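Local coordinates for fucoxanthin chlorophyll a/c-binding protein Lhcq10 (Chaetoceros gracilis, PDB 6L4U), which binds chlorophyll a, chlorophyll c1 and a fucoxanthin carotenoid and probably harvests light for photosynthesis in diatoms, at residues Lys41-Leu44 with Ile45-Glu49; Glu148-Ser151 with Glu152-Lys156. All blocks are in the same frame, centred on the assembly; numbering follows the deposited sequence.

Contact 1: Lys41-Leu44 with Ile45-Glu49; sequences KDDL and IAIAE. With CLA (chlorophyll a), chain B.
L44 and A48 meet a chlorophyll a together, and a torsion of L44 sets the geometry: with CG anti to the backbone N (chi1 -169°), its branched end projects from the helix onto the pigment's methyl ester. L44 CG lies 3.4 Å from the ester carbonyl O1D, while CD1 packs against both O1D and the methyl CED. One turn on, A48 CB comes within 3.5 Å of the ring ketone OBD. In I47, the CG2 branch lies anti to its N and reaches to 4.0 Å from CED, whereas CG1, beside the N, bends back over D43. There I47 CG1 is 3.5 Å from D43 O, and the D43 and I47 side chains cross obliquely, D43 OD2 lying 3.9 Å from I47 CG1. At the start of the helix, I45 CD1 lies 3.4 Å from K41 O. The backbone bond from A48 N to L44 O (3.2 Å, 164° at the hydrogen) links two of the pigment-touching residues, although several neighbouring bonds are weak. Cutting L44 back to an alanine would probably open a gap beside the ester, leaving that group freer to turn. Helix 42-51 thus forms one wall of a chlorophyll a pocket and rests on helix 73-102, with K41 and L44 against I77, L44 and I47 against R81, and Y57 of a loop touching L44 and I45.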
ATOM      1  N   LYS Z  41      50.073 -88.474  -7.683  1.00 73.08           N
ATOM      2  CA  LYS Z  41      50.741 -88.258  -8.961  1.00 73.08           C
ATOM      3  C   LYS Z  41      51.950 -89.171  -9.080  1.00 73.08           C
ATOM      4  O   LYS Z  41      52.159 -89.808 -10.113  1.00 73.08           O
ATOM      5  CB  LYS Z  41      51.134 -86.779  -9.113  1.00 73.08           C
ATOM      6  CG  LYS Z  41      51.811 -86.402 -10.433  1.00 73.08           C
ATOM      7  CD  LYS Z  41      50.991 -86.897 -11.602  1.00 73.08           C
ATOM      8  CE  LYS Z  41      51.576 -86.588 -12.970  1.00 73.08           C
ATOM      9  NZ  LYS Z  41      50.640 -86.038 -13.957  1.00 73.08           N
ATOM     10  N   ASP Z  42      52.741 -89.237  -8.009  1.00 72.61           N
ATOM     11  CA  ASP Z  42      53.830 -90.204  -7.965  1.00 72.61           C
ATOM     12  C   ASP Z  42      53.306 -91.630  -7.876  1.00 72.61           C
ATOM     13  O   ASP Z  42      53.974 -92.560  -8.345  1.00 72.61           O
ATOM     14  CB  ASP Z  42      54.769 -89.888  -6.798  1.00 72.61           C
ATOM     15  CG  ASP Z  42      54.038 -89.761  -5.470  1.00 72.61           C
ATOM     16  OD1 ASP Z  42      52.787 -89.788  -5.457  1.00 72.61           O
ATOM     17  OD2 ASP Z  42      54.720 -89.634  -4.431  1.00 72.61           O
ATOM     18  N   ASP Z  43      52.107 -91.825  -7.319  1.00 69.53           N
ATOM     19  CA  ASP Z  43      51.654 -93.196  -7.184  1.00 69.53           C
ATOM     20  C   ASP Z  43      50.824 -93.563  -8.417  1.00 69.53           C
ATOM     21  O   ASP Z  43      50.766 -94.737  -8.795  1.00 69.53           O
ATOM     22  CB  ASP Z  43      50.955 -93.353  -5.812  1.00 69.53           C
ATOM     23  CG  ASP Z  43      50.198 -94.658  -5.629  1.00 69.53           C
ATOM     24  OD1 ASP Z  43      49.172 -94.697  -4.921  1.00 69.53           O
ATOM     25  OD2 ASP Z  43      50.699 -95.680  -6.142  1.00 69.53           O
ATOM     26  N   LEU Z  44      50.287 -92.554  -9.122  1.00 70.90           N
ATOM     27  CA  LEU Z  44      49.556 -92.799 -10.366  1.00 70.90           C
ATOM     28  C   LEU Z  44      50.474 -93.296 -11.477  1.00 70.90           C
ATOM     29  O   LEU Z  44      50.054 -94.116 -12.305  1.00 70.90           O
ATOM     30  CB  LEU Z  44      48.829 -91.530 -10.817  1.00 70.90           C
ATOM     31  CG  LEU Z  44      47.827 -91.725 -11.957  1.00 70.90           C
ATOM     32  CD1 LEU Z  44      46.667 -92.565 -11.478  1.00 70.90           C
ATOM     33  CD2 LEU Z  44      47.337 -90.414 -12.532  1.00 70.90           C
ATOM     34  N   ILE Z  45      51.721 -92.814 -11.514  1.00 70.56           N
ATOM     35  CA  ILE Z  45      52.685 -93.360 -12.463  1.00 70.56           C
ATOM     36  C   ILE Z  45      53.060 -94.787 -12.074  1.00 70.56           C
ATOM     37  O   ILE Z  45      53.207 -95.665 -12.935  1.00 70.56           O
ATOM     38  CB  ILE Z  45      53.931 -92.455 -12.595  1.00 70.56           C
ATOM     39  CG1 ILE Z  45      53.584 -91.066 -13.129  1.00 70.56           C
ATOM     40  CG2 ILE Z  45      54.977 -93.031 -13.516  1.00 70.56           C
ATOM     41  CD1 ILE Z  45      54.456 -89.966 -12.603  1.00 70.56           C
ATOM     42  N   ALA Z  46      53.168 -95.055 -10.769  1.00 67.11           N
ATOM     43  CA  ALA Z  46      53.511 -96.394 -10.303  1.00 67.11           C
ATOM     44  C   ALA Z  46      52.380 -97.389 -10.513  1.00 67.11           C
ATOM     45  O   ALA Z  46      52.632 -98.597 -10.561  1.00 67.11           O
ATOM     46  CB  ALA Z  46      53.897 -96.353  -8.824  1.00 67.11           C
ATOM     47  N   ILE Z  47      51.149 -96.911 -10.660  1.00 67.76           N
ATOM     48  CA  ILE Z  47      50.033 -97.818 -10.868  1.00 67.76           C
ATOM     49  C   ILE Z  47      49.994 -98.217 -12.341  1.00 67.76           C
ATOM     50  O   ILE Z  47      49.908 -99.398 -12.692  1.00 67.76           O
ATOM     51  CB  ILE Z  47      48.732 -97.117 -10.447  1.00 67.76           C
ATOM     52  CG1 ILE Z  47      48.478 -97.314  -8.968  1.00 67.76           C
ATOM     53  CG2 ILE Z  47      47.527 -97.846 -11.067  1.00 67.76           C
ATOM     54  CD1 ILE Z  47      47.468 -96.334  -8.434  1.00 67.76           C
ATOM     55  N   ALA Z  48      50.119 -97.222 -13.227  1.00 71.51           N
ATOM     56  CA  ALA Z  48      50.025 -97.427 -14.667  1.00 71.51           C
ATOM     57  C   ALA Z  48      51.243 -98.127 -15.250  1.00 71.51           C
ATOM     58  O   ALA Z  48      51.191 -98.570 -16.402  1.00 71.51           O
ATOM     59  CB  ALA Z  48      49.809 -96.083 -15.364  1.00 71.51           C
ATOM     60  N   GLU Z  49      52.322 -98.250 -14.484  1.00 73.02           N
ATOM     61  CA  GLU Z  49      53.496 -98.955 -14.968  1.00 73.02           C
ATOM     62  C   GLU Z  49      53.260-100.456 -14.837  1.00 73.02           C
ATOM     63  O   GLU Z  49      53.735-101.260 -15.646  1.00 73.02           O
ATOM     64  CB  GLU Z  49      54.678 -98.503 -14.122  1.00 73.02           C
ATOM     65  CG  GLU Z  49      55.535 -97.482 -14.804  1.00 73.02           C
ATOM     66  CD  GLU Z  49      56.685 -97.002 -13.953  1.00 73.02           C
ATOM     67  OE1 GLU Z  49      56.922 -97.597 -12.883  1.00 73.02           O
ATOM     68  OE2 GLU Z  49      57.350 -96.023 -14.352  1.00 73.02           O
TER
HETATM   69 MG   CLA B 302      42.071 -93.807 -18.315  1.00 83.37          MG
HETATM   70  CHA CLA B 302      45.331 -93.105 -17.391  1.00 83.37           C
HETATM   71  CHB CLA B 302      41.040 -91.436 -16.148  1.00 83.37           C
HETATM   72  CHC CLA B 302      38.940 -94.287 -19.507  1.00 83.37           C
HETATM   73  CHD CLA B 302      43.415 -96.005 -20.966  1.00 83.37           C
HETATM   74  NA  CLA B 302      43.001 -92.476 -17.030  1.00 83.37           N
HETATM   75  C1A CLA B 302      44.235 -92.335 -16.714  1.00 83.37           C
HETATM   76  C2A CLA B 302      44.539 -91.307 -15.649  1.00 83.37           C
HETATM   77  C3A CLA B 302      43.153 -90.855 -15.248  1.00 83.37           C
HETATM   78  C4A CLA B 302      42.346 -91.652 -16.213  1.00 83.37           C
HETATM   79  CMA CLA B 302      42.859 -91.395 -13.858  1.00 83.37           C
HETATM   80  CAA CLA B 302      45.272 -90.062 -16.201  1.00 83.37           C
HETATM   81  CBA CLA B 302      44.494 -89.077 -17.090  1.00 83.37           C
HETATM   82  CGA CLA B 302      44.233 -89.612 -18.483  1.00 83.37           C
HETATM   83  O1A CLA B 302      45.141 -89.802 -19.268  1.00 83.37           O
HETATM   84  O2A CLA B 302      42.891 -89.969 -18.902  1.00 83.37           O
HETATM   85  NB  CLA B 302      40.265 -92.954 -17.903  1.00 83.37           N
HETATM   86  C1B CLA B 302      39.997 -92.070 -16.950  1.00 83.37           C
HETATM   87  C2B CLA B 302      38.562 -91.767 -16.737  1.00 83.37           C
HETATM   88  C3B CLA B 302      37.933 -92.637 -17.751  1.00 83.37           C
HETATM   89  C4B CLA B 302      39.085 -93.313 -18.414  1.00 83.37           C
HETATM   90  CMB CLA B 302      37.919 -90.831 -15.752  1.00 83.37           C
HETATM   91  CAB CLA B 302      36.491 -92.785 -18.048  1.00 83.37           C
HETATM   92  CBB CLA B 302      35.981 -92.298 -19.157  1.00 83.37           C
HETATM   93  NC  CLA B 302      41.363 -94.891 -19.914  1.00 83.37           N
HETATM   94  C1C CLA B 302      40.047 -94.984 -20.196  1.00 83.37           C
HETATM   95  C2C CLA B 302      39.727 -95.893 -21.325  1.00 83.37           C
HETATM   96  C3C CLA B 302      41.047 -96.391 -21.746  1.00 83.37           C
HETATM   97  C4C CLA B 302      41.974 -95.710 -20.809  1.00 83.37           C
HETATM   98  CMC CLA B 302      38.392 -96.239 -21.917  1.00 83.37           C
HETATM   99  CAC CLA B 302      41.366 -97.351 -22.864  1.00 83.37           C
HETATM  100  CBC CLA B 302      41.622 -96.491 -24.082  1.00 83.37           C
HETATM  101  ND  CLA B 302      43.849 -94.407 -19.100  1.00 83.37           N
HETATM  102  C1D CLA B 302      44.355 -95.351 -20.057  1.00 83.37           C
HETATM  103  C2D CLA B 302      45.823 -95.573 -20.024  1.00 83.37           C
HETATM  104  C3D CLA B 302      46.193 -94.655 -18.921  1.00 83.37           C
HETATM  105  C4D CLA B 302      45.031 -94.055 -18.470  1.00 83.37           C
HETATM  106  CMD CLA B 302      46.836 -96.404 -20.756  1.00 83.37           C
HETATM  107  CAD CLA B 302      47.328 -94.125 -18.128  1.00 83.37           C
HETATM  108  OBD CLA B 302      48.559 -94.463 -18.261  1.00 83.37           O
HETATM  109  CBD CLA B 302      46.801 -93.171 -17.134  1.00 83.37           C
HETATM  110  CGD CLA B 302      47.043 -93.749 -15.771  1.00 83.37           C
HETATM  111  O1D CLA B 302      47.793 -93.186 -14.995  1.00 83.37           O
HETATM  112  O2D CLA B 302      46.383 -94.969 -15.338  1.00 83.37           O
HETATM  113  CED CLA B 302      46.438 -95.336 -13.959  1.00 83.37           C
HETATM  114  C1  CLA B 302      42.077 -89.073 -19.656  1.00 83.37           C
HETATM  115  C2  CLA B 302      40.646 -89.416 -19.325  1.00 83.37           C
HETATM  116  C3  CLA B 302      39.587 -88.910 -19.970  1.00 83.37           C
HETATM  117  C4  CLA B 302      38.224 -89.357 -19.537  1.00 83.37           C
HETATM  118  C5  CLA B 302      39.753 -87.903 -21.084  1.00 83.37           C
HETATM  119  C6  CLA B 302      38.439 -87.390 -21.664  1.00 83.37           C
HETATM  120  C7  CLA B 302      38.546 -87.358 -23.181  1.00 83.37           C
HETATM  121  C8  CLA B 302      37.227 -87.026 -23.865  1.00 83.37           C
HETATM  122  C9  CLA B 302      37.342 -87.347 -25.352  1.00 83.37           C
HETATM  123  C10 CLA B 302      36.891 -85.561 -23.601  1.00 83.37           C
HETATM  124  C11 CLA B 302      35.807 -84.999 -24.519  1.00 83.37           C
HETATM  125  C12 CLA B 302      34.406 -85.456 -24.130  1.00 83.37           C
HETATM  126  C13 CLA B 302      33.505 -84.254 -23.889  1.00 83.37           C
HETATM  127  C14 CLA B 302      33.813 -83.657 -22.522  1.00 83.37           C
HETATM  128  C15 CLA B 302      32.048 -84.686 -24.023  1.00 83.37           C
HETATM  129  C16 CLA B 302      31.037 -83.552 -23.878  1.00 83.37           C
HETATM  130  C17 CLA B 302      30.132 -83.780 -22.669  1.00 83.37           C
HETATM  131  C18 CLA B 302      28.650 -83.678 -23.009  1.00 83.37           C
HETATM  132  C19 CLA B 302      27.798 -83.927 -21.772  1.00 83.37           C
HETATM  133  C20 CLA B 302      28.266 -84.638 -24.126  1.00 83.37           C

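Contact 2: Glu148-Ser151 with Glu152-Lys156. With KC1 (Chlorophyll c1), chain C.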
ATOM      1  N   GLU Z 148      25.880 -94.444  -4.519  1.00 80.26           N
ATOM      2  CA  GLU Z 148      26.664 -93.269  -4.871  1.00 80.26           C
ATOM      3  C   GLU Z 148      26.769 -92.314  -3.690  1.00 80.26           C
ATOM      4  O   GLU Z 148      27.808 -91.676  -3.490  1.00 80.26           O
ATOM      5  CB  GLU Z 148      26.040 -92.580  -6.079  1.00 80.26           C
ATOM      6  CG  GLU Z 148      26.051 -93.434  -7.329  1.00 80.26           C
ATOM      7  CD  GLU Z 148      27.317 -93.269  -8.137  1.00 80.26           C
ATOM      8  OE1 GLU Z 148      27.830 -92.135  -8.221  1.00 80.26           O
ATOM      9  OE2 GLU Z 148      27.795 -94.275  -8.699  1.00 80.26           O
ATOM     10  N   TRP Z 149      25.705 -92.215  -2.888  1.00 79.46           N
ATOM     11  CA  TRP Z 149      25.731 -91.364  -1.704  1.00 79.46           C
ATOM     12  C   TRP Z 149      26.601 -91.961  -0.608  1.00 79.46           C
ATOM     13  O   TRP Z 149      27.354 -91.239   0.055  1.00 79.46           O
ATOM     14  CB  TRP Z 149      24.307 -91.149  -1.188  1.00 79.46           C
ATOM     15  CG  TRP Z 149      24.173 -90.114  -0.118  1.00 79.46           C
ATOM     16  CD1 TRP Z 149      23.846 -88.802  -0.287  1.00 79.46           C
ATOM     17  CD2 TRP Z 149      24.343 -90.306   1.293  1.00 79.46           C
ATOM     18  NE1 TRP Z 149      23.806 -88.163   0.926  1.00 79.46           N
ATOM     19  CE2 TRP Z 149      24.108 -89.065   1.912  1.00 79.46           C
ATOM     20  CE3 TRP Z 149      24.665 -91.408   2.092  1.00 79.46           C
ATOM     21  CZ2 TRP Z 149      24.196 -88.891   3.290  1.00 79.46           C
ATOM     22  CZ3 TRP Z 149      24.752 -91.233   3.454  1.00 79.46           C
ATOM     23  CH2 TRP Z 149      24.521 -89.984   4.040  1.00 79.46           C
ATOM     24  N   PHE Z 150      26.497 -93.276  -0.391  1.00 74.72           N
ATOM     25  CA  PHE Z 150      27.210 -93.904   0.716  1.00 74.72           C
ATOM     26  C   PHE Z 150      28.706 -93.989   0.453  1.00 74.72           C
ATOM     27  O   PHE Z 150      29.500 -93.992   1.399  1.00 74.72           O
ATOM     28  CB  PHE Z 150      26.646 -95.297   0.990  1.00 74.72           C
ATOM     29  CG  PHE Z 150      27.095 -95.881   2.297  1.00 74.72           C
ATOM     30  CD1 PHE Z 150      28.150 -96.777   2.348  1.00 74.72           C
ATOM     31  CD2 PHE Z 150      26.467 -95.523   3.479  1.00 74.72           C
ATOM     32  CE1 PHE Z 150      28.570 -97.308   3.553  1.00 74.72           C
ATOM     33  CE2 PHE Z 150      26.879 -96.051   4.685  1.00 74.72           C
ATOM     34  CZ  PHE Z 150      27.931 -96.946   4.723  1.00 74.72           C
ATOM     35  N   SER Z 151      29.108 -94.058  -0.815  1.00 71.92           N
ATOM     36  CA  SER Z 151      30.524 -94.024  -1.146  1.00 71.92           C
ATOM     37  C   SER Z 151      31.139 -92.649  -0.925  1.00 71.92           C
ATOM     38  O   SER Z 151      32.364 -92.543  -0.799  1.00 71.92           O
ATOM     39  CB  SER Z 151      30.715 -94.490  -2.589  1.00 71.92           C
ATOM     40  OG  SER Z 151      30.183 -93.548  -3.501  1.00 71.92           O
ATOM     41  N   GLU Z 152      30.318 -91.603  -0.852  1.00 74.92           N
ATOM     42  CA  GLU Z 152      30.788 -90.251  -0.587  1.00 74.92           C
ATOM     43  C   GLU Z 152      30.792 -89.907   0.896  1.00 74.92           C
ATOM     44  O   GLU Z 152      31.754 -89.308   1.387  1.00 74.92           O
ATOM     45  CB  GLU Z 152      29.912 -89.242  -1.321  1.00 74.92           C
ATOM     46  CG  GLU Z 152      29.999 -89.305  -2.818  1.00 74.92           C
ATOM     47  CD  GLU Z 152      31.152 -88.508  -3.365  1.00 74.92           C
ATOM     48  OE1 GLU Z 152      31.480 -87.450  -2.793  1.00 74.92           O
ATOM     49  OE2 GLU Z 152      31.732 -88.945  -4.376  1.00 74.92           O
ATOM     50  N   ALA Z 153      29.728 -90.264   1.616  1.00 68.87           N
ATOM     51  CA  ALA Z 153      29.569 -89.812   2.993  1.00 68.87           C
ATOM     52  C   ALA Z 153      30.409 -90.624   3.965  1.00 68.87           C
ATOM     53  O   ALA Z 153      31.001 -90.066   4.896  1.00 68.87           O
ATOM     54  CB  ALA Z 153      28.102 -89.888   3.405  1.00 68.87           C
ATOM     55  N   ALA Z 154      30.475 -91.936   3.767  1.00 64.32           N
ATOM     56  CA  ALA Z 154      31.016 -92.826   4.783  1.00 64.32           C
ATOM     57  C   ALA Z 154      32.539 -92.839   4.792  1.00 64.32           C
ATOM     58  O   ALA Z 154      33.176 -91.984   4.169  1.00 64.32           O
ATOM     59  CB  ALA Z 154      30.465 -94.236   4.603  1.00 64.32           C
ATOM     60  N   GLY Z 155      33.099 -93.862   5.441  1.00 61.96           N
ATOM     61  CA  GLY Z 155      34.361 -93.862   6.160  1.00 61.96           C
ATOM     62  C   GLY Z 155      35.512 -93.006   5.694  1.00 61.96           C
ATOM     63  O   GLY Z 155      36.002 -92.210   6.512  1.00 61.96           O
ATOM     64  N   LYS Z 156      35.934 -93.119   4.423  1.00 65.57           N
ATOM     65  CA  LYS Z 156      36.932 -92.159   3.992  1.00 65.57           C
ATOM     66  C   LYS Z 156      36.875 -91.953   2.489  1.00 65.57           C
ATOM     67  O   LYS Z 156      36.512 -92.854   1.727  1.00 65.57           O
ATOM     68  CB  LYS Z 156      38.301 -92.557   4.526  1.00 65.57           C
ATOM     69  CG  LYS Z 156      39.534 -92.256   3.951  1.00 65.57           C
ATOM     70  CD  LYS Z 156      39.915 -91.397   5.185  1.00 65.57           C
ATOM     71  CE  LYS Z 156      40.675 -90.139   4.982  1.00 65.57           C
ATOM     72  NZ  LYS Z 156      42.027 -90.736   5.261  1.00 65.57           N
TER
HETATM   73  NB  KC1 C 311      31.740 -84.617  -4.461  1.00 73.80           N
HETATM   74  ND  KC1 C 311      29.675 -85.731  -1.165  1.00 73.80           N
HETATM   75  C1A KC1 C 311      32.637 -84.859  -0.344  1.00 73.80           C
HETATM   76  C1B KC1 C 311      32.920 -84.011  -4.526  1.00 73.80           C
HETATM   77  C1C KC1 C 311      28.824 -85.364  -5.035  1.00 73.80           C
HETATM   78  C1D KC1 C 311      28.360 -86.209  -0.852  1.00 73.80           C
HETATM   79  C2A KC1 C 311      34.003 -84.382   0.138  1.00 73.80           C
HETATM   80  C2B KC1 C 311      33.226 -83.357  -5.826  1.00 73.80           C
HETATM   81  C2C KC1 C 311      27.400 -85.360  -5.461  1.00 73.80           C
HETATM   82  C2D KC1 C 311      28.111 -86.523   0.569  1.00 73.80           C
HETATM   83  C3A KC1 C 311      34.678 -83.967  -1.160  1.00 73.80           C
HETATM   84  C3B KC1 C 311      32.022 -83.682  -6.609  1.00 73.80           C
HETATM   85  C3C KC1 C 311      26.685 -85.766  -4.242  1.00 73.80           C
HETATM   86  C3D KC1 C 311      29.429 -86.168   1.140  1.00 73.80           C
HETATM   87  C4A KC1 C 311      33.552 -84.226  -2.106  1.00 73.80           C
HETATM   88  C4B KC1 C 311      31.185 -84.471  -5.667  1.00 73.80           C
HETATM   89  C4C KC1 C 311      27.788 -85.962  -3.273  1.00 73.80           C
HETATM   90  C4D KC1 C 311      30.243 -85.747   0.100  1.00 73.80           C
HETATM   91  CAA KC1 C 311      34.924 -85.314   0.922  1.00 73.80           C
HETATM   92  CAB KC1 C 311      31.745 -83.310  -8.016  1.00 73.80           C
HETATM   93  CAC KC1 C 311      25.204 -85.953  -4.026  1.00 73.80           C
HETATM   94  CAD KC1 C 311      30.211 -86.110   2.391  1.00 73.80           C
HETATM   95  CBA KC1 C 311      35.788 -84.499   1.876  1.00 73.80           C
HETATM   96  CBB KC1 C 311      31.536 -84.214  -8.945  1.00 73.80           C
HETATM   97  CBC KC1 C 311      24.663 -84.603  -3.608  1.00 73.80           C
HETATM   98  CBD KC1 C 311      31.558 -85.611   2.074  1.00 73.80           C
HETATM   99  CED KC1 C 311      32.710 -83.366   4.963  1.00 73.80           C
HETATM  100  CGA KC1 C 311      35.549 -84.936   3.300  1.00 73.80           C
HETATM  101  CGD KC1 C 311      31.800 -84.372   2.871  1.00 73.80           C
HETATM  102  CHA KC1 C 311      31.574 -85.365   0.600  1.00 73.80           C
HETATM  103  CHB KC1 C 311      33.821 -83.923  -3.375  1.00 73.80           C
HETATM  104  CHC KC1 C 311      29.862 -85.002  -6.016  1.00 73.80           C
HETATM  105  CHD KC1 C 311      27.382 -86.380  -1.919  1.00 73.80           C
HETATM  106  CMA KC1 C 311      34.999 -82.476  -1.162  1.00 73.80           C
HETATM  107  CMB KC1 C 311      34.425 -82.568  -6.272  1.00 73.80           C
HETATM  108  CMC KC1 C 311      26.794 -85.013  -6.793  1.00 73.80           C
HETATM  109  CMD KC1 C 311      26.961 -87.029   1.383  1.00 73.80           C
HETATM  110  NA  KC1 C 311      32.407 -84.702  -1.604  1.00 73.80           N
HETATM  111  NC  KC1 C 311      29.034 -85.705  -3.748  1.00 73.80           N
HETATM  112  O1A KC1 C 311      36.034 -84.309   4.227  1.00 73.80           O
HETATM  113  O1D KC1 C 311      31.715 -83.276   2.353  1.00 73.80           O
HETATM  114  O2A KC1 C 311      34.738 -86.108   3.585  1.00 73.80           O
HETATM  115  O2D KC1 C 311      32.163 -84.486   4.273  1.00 73.80           O
HETATM  116  OBD KC1 C 311      29.786 -86.432   3.556  1.00 73.80           O
HETATM  117 MG   KC1 C 311      30.837 -85.370  -2.795  1.00 73.80          MG
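W149 and A153 meet one helical turn apart, as do F150 and A154, each pair through a CH-pi contact of the alanine methyl over the ring face. A153 CB lies 3.8 Å from the centroid of the W149 six-membered ring, 19° off its normal. A154 CB repeats this over F150, 3.8 Å from the centroid and 17° off the normal. Both rings hang with CG anti to the backbone N, which swings them along the helix toward these alanines. The chlorophyll c1 methyl CMD shares the W149 face with A153, 3.4 Å from NE1, the atom that donates to E73 O of the neighbouring Lhcq11 subunit. Backbone bonds reinforce this packing: W149 O takes A153 N at 3.0 Å nearly along its C=O axis, and E152 N at 3.1 Å from above the carbonyl plane. S151 OG donates to E148 O at 3.0 Å, tying a polar side chain to its own helix. The tight packing ends at A154, buried although it is the first residue to leave helical geometry; beyond it the chain loosens into exposed G155 and K156. Within the buried part, E152 bends at chi2 and sets OE1 on the chlorophyll c1 magnesium at 2.2 Å. H157 NE2 is hydrogen-bonded to the same OE1, while E148 OE1 ligates the magnesium of a chlorophyll a and bonds K86 NZ. The helix end therefore coordinates two pigments through carboxylates: K86 probably offsets the charge of E148, and the H157 bond is likely to fix the orientation of the E152 carboxylate at its magnesium.

Overall arrangement
Contact 1 precedes contact 2 along the chain: contact 1 lies at the start of helix 42-51, near the modelled N-terminus, and residues 148-156 run off the C-terminal end of helix 137-153. Their centres are 25 Å apart and their nearest atoms about 13 Å, so the two do not touch. Helix 73-102 relates them, since it packs against contact 1 through I77 and R81 and supplies K86, which bonds E148 of contact 2. The mode of pigment contact differs: contact 1 touches the periphery of a chlorophyll a, whereas contact 2 supplies magnesium ligands to a chlorophyll c1 and a chlorophyll a and reaches the neighbouring Lhcq11 subunit. Pigment sites are thus distributed over separate helices, consistent with a light-harvesting antenna.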